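Local coordinates for protein aspartate semialdehyde dehydrogenase (Francisella tularensis subsp. tularensis, PDB 4WOJ) that probably catalyses the NADPH-dependent reductive dephosphorylation of L-aspartyl 4-phosphate to L-aspartate semialdehyde, a shared step in lysine, methionine and threonine biosynthesis, at residues Leu115-Pro119 with Pro360-Val364; Thr185-Ser189 with Ser213-Gln217. All blocks are in the same frame, centred on the assembly; numbering follows the deposited sequence.

Contact 1: Leu115-Pro119 with Pro360-Val364; sequences LVLDP and PLRRV
A chi1 of 70° sets CG of Asp118 between its backbone N and carbonyl carbon and turns the carboxylate to Arg363, whose chain bends at chi3 (61°) to present its guanidinium edge. Gripping side-on, NE of Arg363 donates to OD1 of Asp118 at 2.8 Å, and NH2 of Arg363 to OD2 of Asp118 at 2.7 Å, each oxygen accepting the N-H through its syn lone pair. The paired, nearly straight bonds and planes only 7° apart restrict rotation of either group.

Beside this pair lies an apolar patch. CG1 of Val116 packs against CG2 of Val364 at 3.5 Å, the two side chains crossing at about a right angle. CG2 of Val116 reaches the CD2 methyl of Leu361 at 4.2 Å, and the Pro360 ring rests against the carbonyl O of Val116. Leu117, the N-cap residue of helix 118-130, is held by Asn121, which bonds the backbone of Leu115 and Leu117. The C-terminal helix 354-369 thus packs over a strand-to-helix junction of the NAD-binding domain, where edge strand 113-116 of the parallel, Rossmann-type sheet turns into its following helix.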
ATOM      1  N   LEU B 115       9.736  22.778 -14.509  1.00 30.81           N
ATOM      2  CA  LEU B 115       9.766  21.715 -13.502  1.00 29.95           C
ATOM      3  C   LEU B 115      11.119  21.049 -13.649  1.00 30.64           C
ATOM      4  O   LEU B 115      11.524  20.783 -14.801  1.00 26.47           O
ATOM      5  CB  LEU B 115       8.666  20.677 -13.707  1.00 28.77           C
ATOM      6  CG  LEU B 115       7.270  21.042 -13.198  1.00 30.08           C
ATOM      7  CD1 LEU B 115       6.210  20.041 -13.643  1.00 30.32           C
ATOM      8  CD2 LEU B 115       7.259  21.127 -11.690  1.00 31.22           C
ATOM      9  N   VAL B 116      11.822  20.804 -12.527  1.00 24.35           N
ATOM     10  CA  VAL B 116      13.172  20.246 -12.626  1.00 26.24           C
ATOM     11  C   VAL B 116      13.295  18.764 -12.236  1.00 27.08           C
ATOM     12  O   VAL B 116      12.947  18.345 -11.132  1.00 28.69           O
ATOM     13  CB  VAL B 116      14.238  21.055 -11.816  1.00 27.89           C
ATOM     14  CG1 VAL B 116      14.320  22.478 -12.342  1.00 29.51           C
ATOM     15  CG2 VAL B 116      13.939  21.072 -10.334  1.00 25.84           C
ATOM     16  N   LEU B 117      13.826  17.984 -13.167  1.00 27.27           N
ATOM     17  CA  LEU B 117      14.237  16.618 -12.896  1.00 25.35           C
ATOM     18  C   LEU B 117      15.264  16.261 -13.976  1.00 26.71           C
ATOM     19  O   LEU B 117      14.957  15.641 -15.011  1.00 26.78           O
ATOM     20  CB  LEU B 117      13.043  15.679 -12.898  1.00 25.42           C
ATOM     21  CG  LEU B 117      13.290  14.224 -12.479  1.00 24.85           C
ATOM     22  CD1 LEU B 117      13.726  14.131 -11.050  1.00 24.33           C
ATOM     23  CD2 LEU B 117      12.015  13.421 -12.680  1.00 25.24           C
ATOM     24  N   ASP B 118      16.495  16.666 -13.719  1.00 27.43           N
ATOM     25  CA  ASP B 118      17.487  16.812 -14.778  1.00 30.36           C
ATOM     26  C   ASP B 118      17.952  15.496 -15.422  1.00 30.21           C
ATOM     27  O   ASP B 118      18.391  15.520 -16.553  1.00 33.84           O
ATOM     28  CB  ASP B 118      18.701  17.592 -14.287  1.00 31.89           C
ATOM     29  CG  ASP B 118      19.526  16.792 -13.295  1.00 32.68           C
ATOM     30  OD1 ASP B 118      19.177  16.814 -12.092  1.00 36.20           O
ATOM     31  OD2 ASP B 118      20.480  16.117 -13.718  1.00 32.37           O
ATOM     32  N   PRO B 119      17.848  14.352 -14.725  1.00 30.54           N
ATOM     33  CA  PRO B 119      18.121  13.127 -15.491  1.00 30.79           C
ATOM     34  C   PRO B 119      17.098  12.881 -16.609  1.00 30.10           C
ATOM     35  O   PRO B 119      17.264  11.965 -17.409  1.00 29.68           O
ATOM     36  CB  PRO B 119      18.029  12.029 -14.428  1.00 29.17           C
ATOM     37  CG  PRO B 119      18.330  12.729 -13.167  1.00 30.56           C
ATOM     38  CD  PRO B 119      17.623  14.041 -13.310  1.00 29.29           C
ATOM     39  N   PRO B 360      16.698  17.041  -6.532  1.00 22.61           N
ATOM     40  CA  PRO B 360      16.531  17.740  -7.790  1.00 21.67           C
ATOM     41  C   PRO B 360      16.868  19.211  -7.686  1.00 23.68           C
ATOM     42  O   PRO B 360      17.352  19.841  -8.659  1.00 26.18           O
ATOM     43  CB  PRO B 360      15.043  17.554  -8.086  1.00 21.78           C
ATOM     44  CG  PRO B 360      14.683  16.302  -7.350  1.00 22.24           C
ATOM     45  CD  PRO B 360      15.467  16.355  -6.102  1.00 21.39           C
ATOM     46  N   LEU B 361      16.573  19.760  -6.520  1.00 23.48           N
ATOM     47  CA  LEU B 361      16.763  21.174  -6.273  1.00 23.50           C
ATOM     48  C   LEU B 361      18.245  21.483  -6.280  1.00 25.73           C
ATOM     49  O   LEU B 361      18.694  22.361  -7.034  1.00 23.41           O
ATOM     50  CB  LEU B 361      16.096  21.556  -4.944  1.00 23.72           C
ATOM     51  CG  LEU B 361      14.580  21.286  -4.868  1.00 23.52           C
ATOM     52  CD1 LEU B 361      13.966  21.995  -3.678  1.00 23.51           C
ATOM     53  CD2 LEU B 361      13.872  21.715  -6.180  1.00 23.85           C
ATOM     54  N   ARG B 362      18.985  20.754  -5.426  1.00 26.83           N
ATOM     55  CA  ARG B 362      20.453  20.788  -5.385  1.00 27.78           C
ATOM     56  C   ARG B 362      21.066  20.701  -6.757  1.00 27.10           C
ATOM     57  O   ARG B 362      21.996  21.415  -7.071  1.00 29.53           O
ATOM     58  CB  ARG B 362      21.011  19.630  -4.554  1.00 29.81           C
ATOM     59  CG  ARG B 362      22.509  19.714  -4.315  1.00 33.34           C
ATOM     60  CD  ARG B 362      23.074  18.456  -3.632  1.00 34.54           C
ATOM     61  NE  ARG B 362      23.164  17.299  -4.528  1.00 35.81           N
ATOM     62  CZ  ARG B 362      24.096  17.119  -5.470  1.00 34.33           C
ATOM     63  NH1 ARG B 362      24.084  16.033  -6.224  1.00 32.36           N
ATOM     64  NH2 ARG B 362      25.038  18.011  -5.666  1.00 36.24           N
ATOM     65  N   ARG B 363      20.555  19.818  -7.582  1.00 26.52           N
ATOM     66  CA  ARG B 363      21.165  19.595  -8.885  1.00 28.11           C
ATOM     67  C   ARG B 363      20.888  20.730  -9.896  1.00 28.61           C
ATOM     68  O   ARG B 363      21.706  21.032 -10.749  1.00 31.14           O
ATOM     69  CB  ARG B 363      20.733  18.222  -9.434  1.00 29.64           C
ATOM     70  CG  ARG B 363      21.336  17.038  -8.644  1.00 31.52           C
ATOM     71  CD  ARG B 363      20.770  15.707  -9.136  1.00 31.08           C
ATOM     72  NE  ARG B 363      21.110  15.551 -10.541  1.00 27.93           N
ATOM     73  CZ  ARG B 363      22.168  14.897 -11.002  1.00 30.28           C
ATOM     74  NH1 ARG B 363      23.028  14.263 -10.188  1.00 33.19           N
ATOM     75  NH2 ARG B 363      22.365  14.839 -12.294  1.00 32.18           N
ATOM     76  N   VAL B 364      19.734  21.364  -9.800  1.00 28.27           N
ATOM     77  CA  VAL B 364      19.426  22.465 -10.697  1.00 24.74           C
ATOM     78  C   VAL B 364      20.168  23.722 -10.263  1.00 27.12           C
ATOM     79  O   VAL B 364      20.628  24.511 -11.094  1.00 26.39           O
ATOM     80  CB  VAL B 364      17.924  22.691 -10.844  1.00 24.01           C
ATOM     81  CG1 VAL B 364      17.288  23.337  -9.625  1.00 22.67           C
ATOM     82  CG2 VAL B 364      17.654  23.492 -12.130  1.00 26.14           C
TER

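Contact 2: Thr185-Ser189 with Ser213-Gln217; sequences TSLLS and SKIPQ
The backbones of helical Leu187 and the irregular segment Ser213-Gln217 keep well apart, the closest CA atoms being those of Leu187 and Ile215 at 7.2 Å, so the gap is bridged mainly by side chains. Leu187 meets three consecutive residues. Its CB lies 3.7 Å from CD1 of Ile215, while its CD1 methyl reaches out to CD of the Pro216 ring, also at 3.7 Å, the two side chains approaching tip to tip. The same methyl touches the carbonyl O of Lys214 at 3.6 Å, a van der Waals contact with the backbone.

Ile215 is the counterpart on the other side. With chi1 at -63°, CG1 of Ile215 lies opposite the carbonyl carbon, and a further turn at chi2 (-50°) carries CD1 to the helix, where it touches both CB of Leu187 and CD2 of Leu188. The second of these contacts is looser, with CD1 of Ile215 4.0 Å from CD2 of Leu188, and there the two side chains cross at about a right angle. NE2 of Gln217 donates to the carbonyl O of Ile215 within the irregular segment, at 2.8 Å and 165°, and also hydrogen-bonds O of Ser209. This links the segment back to the end of helix 198-209.

Leu208 of that helix touches both Leu188 and Ile215, extending the apolar cluster, and NE2 of Gln184, one turn before Leu188, hydrogen-bonds the carbonyl O of Pro216. Another side of helix 175-191 faces the second subunit, where Thr185 packs on Thr185 of that subunit and OG of Ser189 hydrogen-bonds OG of Ser189 of that subunit. The contact therefore packs the segment after helix 198-209 against helix 175-191, which takes part in the dimer interface.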
ATOM      1  N   THR B 185       2.059   5.353  17.570  1.00 38.62           N
ATOM      2  CA  THR B 185       2.599   3.991  17.652  1.00 36.53           C
ATOM      3  C   THR B 185       3.182   3.670  19.035  1.00 36.37           C
ATOM      4  O   THR B 185       3.114   2.542  19.524  1.00 32.20           O
ATOM      5  CB  THR B 185       3.704   3.822  16.595  1.00 33.64           C
ATOM      6  OG1 THR B 185       3.272   4.439  15.385  1.00 31.17           O
ATOM      7  CG2 THR B 185       4.015   2.384  16.342  1.00 31.10           C
ATOM      8  N   SER B 186       3.770   4.685  19.642  1.00 39.22           N
ATOM      9  CA  SER B 186       4.355   4.554  20.972  1.00 35.98           C
ATOM     10  C   SER B 186       3.285   4.282  21.996  1.00 35.12           C
ATOM     11  O   SER B 186       3.362   3.304  22.739  1.00 33.50           O
ATOM     12  CB  SER B 186       5.120   5.813  21.356  1.00 35.26           C
ATOM     13  OG  SER B 186       5.371   5.822  22.759  1.00 38.34           O
ATOM     14  N   LEU B 187       2.274   5.139  22.003  1.00 35.08           N
ATOM     15  CA  LEU B 187       1.156   5.015  22.948  1.00 37.88           C
ATOM     16  C   LEU B 187       0.381   3.704  22.827  1.00 39.17           C
ATOM     17  O   LEU B 187       0.138   3.023  23.834  1.00 38.64           O
ATOM     18  CB  LEU B 187       0.191   6.175  22.770  1.00 39.85           C
ATOM     19  CG  LEU B 187       0.787   7.565  23.051  1.00 41.23           C
ATOM     20  CD1 LEU B 187      -0.164   8.657  22.581  1.00 39.74           C
ATOM     21  CD2 LEU B 187       1.106   7.721  24.540  1.00 40.42           C
ATOM     22  N   LEU B 188       0.023   3.347  21.596  1.00 37.47           N
ATOM     23  CA  LEU B 188      -0.623   2.074  21.336  1.00 37.81           C
ATOM     24  C   LEU B 188       0.225   0.917  21.791  1.00 40.39           C
ATOM     25  O   LEU B 188      -0.302  -0.093  22.247  1.00 42.84           O
ATOM     26  CB  LEU B 188      -0.887   1.874  19.851  1.00 36.02           C
ATOM     27  CG  LEU B 188      -1.700   2.934  19.175  1.00 35.44           C
ATOM     28  CD1 LEU B 188      -1.749   2.623  17.692  1.00 38.66           C
ATOM     29  CD2 LEU B 188      -3.080   2.945  19.757  1.00 37.32           C
ATOM     30  N   SER B 189       1.535   1.033  21.636  1.00 45.15           N
ATOM     31  CA  SER B 189       2.440  -0.034  22.091  1.00 48.97           C
ATOM     32  C   SER B 189       2.421  -0.190  23.598  1.00 47.83           C
ATOM     33  O   SER B 189       2.601  -1.296  24.106  1.00 49.22           O
ATOM     34  CB  SER B 189       3.891   0.204  21.652  1.00 49.33           C
ATOM     35  OG  SER B 189       3.997   0.408  20.254  1.00 52.57           O
ATOM     36  N   SER B 213      -8.709  11.943  22.018  1.00 53.88           N
ATOM     37  CA  SER B 213      -8.265  12.538  23.269  1.00 52.69           C
ATOM     38  C   SER B 213      -7.204  11.683  23.969  1.00 50.74           C
ATOM     39  O   SER B 213      -6.641  12.095  24.985  1.00 51.96           O
ATOM     40  CB  SER B 213      -9.458  12.717  24.195  1.00 51.80           C
ATOM     41  OG  SER B 213      -9.775  11.471  24.780  1.00 52.49           O
ATOM     42  N   LYS B 214      -6.975  10.482  23.456  1.00 47.30           N
ATOM     43  CA  LYS B 214      -5.961   9.565  23.999  1.00 46.37           C
ATOM     44  C   LYS B 214      -4.799   9.433  23.023  1.00 47.12           C
ATOM     45  O   LYS B 214      -3.631   9.373  23.408  1.00 50.97           O
ATOM     46  CB  LYS B 214      -6.557   8.181  24.202  1.00 46.74           C
ATOM     47  CG  LYS B 214      -7.726   8.127  25.170  1.00 49.95           C
ATOM     48  CD  LYS B 214      -7.278   7.853  26.603  1.00 53.53           C
ATOM     49  CE  LYS B 214      -8.459   7.491  27.499  1.00 54.37           C
ATOM     50  NZ  LYS B 214      -8.177   6.218  28.218  1.00 57.78           N
ATOM     51  N   ILE B 215      -5.153   9.383  21.752  1.00 41.92           N
ATOM     52  CA  ILE B 215      -4.213   9.196  20.677  1.00 39.29           C
ATOM     53  C   ILE B 215      -4.275  10.371  19.745  1.00 38.11           C
ATOM     54  O   ILE B 215      -5.252  10.509  19.005  1.00 39.13           O
ATOM     55  CB  ILE B 215      -4.614   7.968  19.839  1.00 38.08           C
ATOM     56  CG1 ILE B 215      -4.555   6.689  20.693  1.00 35.63           C
ATOM     57  CG2 ILE B 215      -3.725   7.857  18.607  1.00 35.65           C
ATOM     58  CD1 ILE B 215      -3.266   6.507  21.465  1.00 33.43           C
ATOM     59  N   PRO B 216      -3.226  11.197  19.733  1.00 34.28           N
ATOM     60  CA  PRO B 216      -3.253  12.400  18.933  1.00 33.90           C
ATOM     61  C   PRO B 216      -3.299  12.105  17.445  1.00 32.60           C
ATOM     62  O   PRO B 216      -2.491  11.340  16.947  1.00 29.32           O
ATOM     63  CB  PRO B 216      -1.926  13.064  19.272  1.00 31.22           C
ATOM     64  CG  PRO B 216      -1.033  11.927  19.538  1.00 33.09           C
ATOM     65  CD  PRO B 216      -1.879  10.923  20.249  1.00 34.33           C
ATOM     66  N   GLN B 217      -4.242  12.722  16.754  1.00 33.55           N
ATOM     67  CA  GLN B 217      -4.474  12.422  15.359  1.00 33.45           C
ATOM     68  C   GLN B 217      -4.907  13.622  14.536  1.00 37.70           C
ATOM     69  O   GLN B 217      -5.451  13.466  13.458  1.00 40.27           O
ATOM     70  CB  GLN B 217      -5.529  11.334  15.243  1.00 33.14           C
ATOM     71  CG  GLN B 217      -6.707  11.479  16.179  1.00 31.38           C
ATOM     72  CD  GLN B 217      -7.487  10.184  16.304  1.00 31.03           C
ATOM     73  OE1 GLN B 217      -8.380   9.925  15.491  1.00 27.67           O
ATOM     74  NE2 GLN B 217      -7.148   9.360  17.314  1.00 29.73           N
TER

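Contact 1 is buried and contact 2 only partly so, its centre about 27 Å from that of the chain against about 12 Å for contact 1. The two lie on opposite sides of the chain's centre, about 38 Å apart between centres, and share no helix or strand. Contact 1 joins the NAD-binding sheet to the C-terminal helix and combines a salt bridge with apolar packing, with the side chain of Pro360 about 9 Å from that of the predicted catalytic Cys141. Contact 2, in the dimerisation domain and away from the predicted catalytic residues, is van der Waals packing without a polar bond between its segments. The second subunit touches residues of contact 2 but none of contact 1.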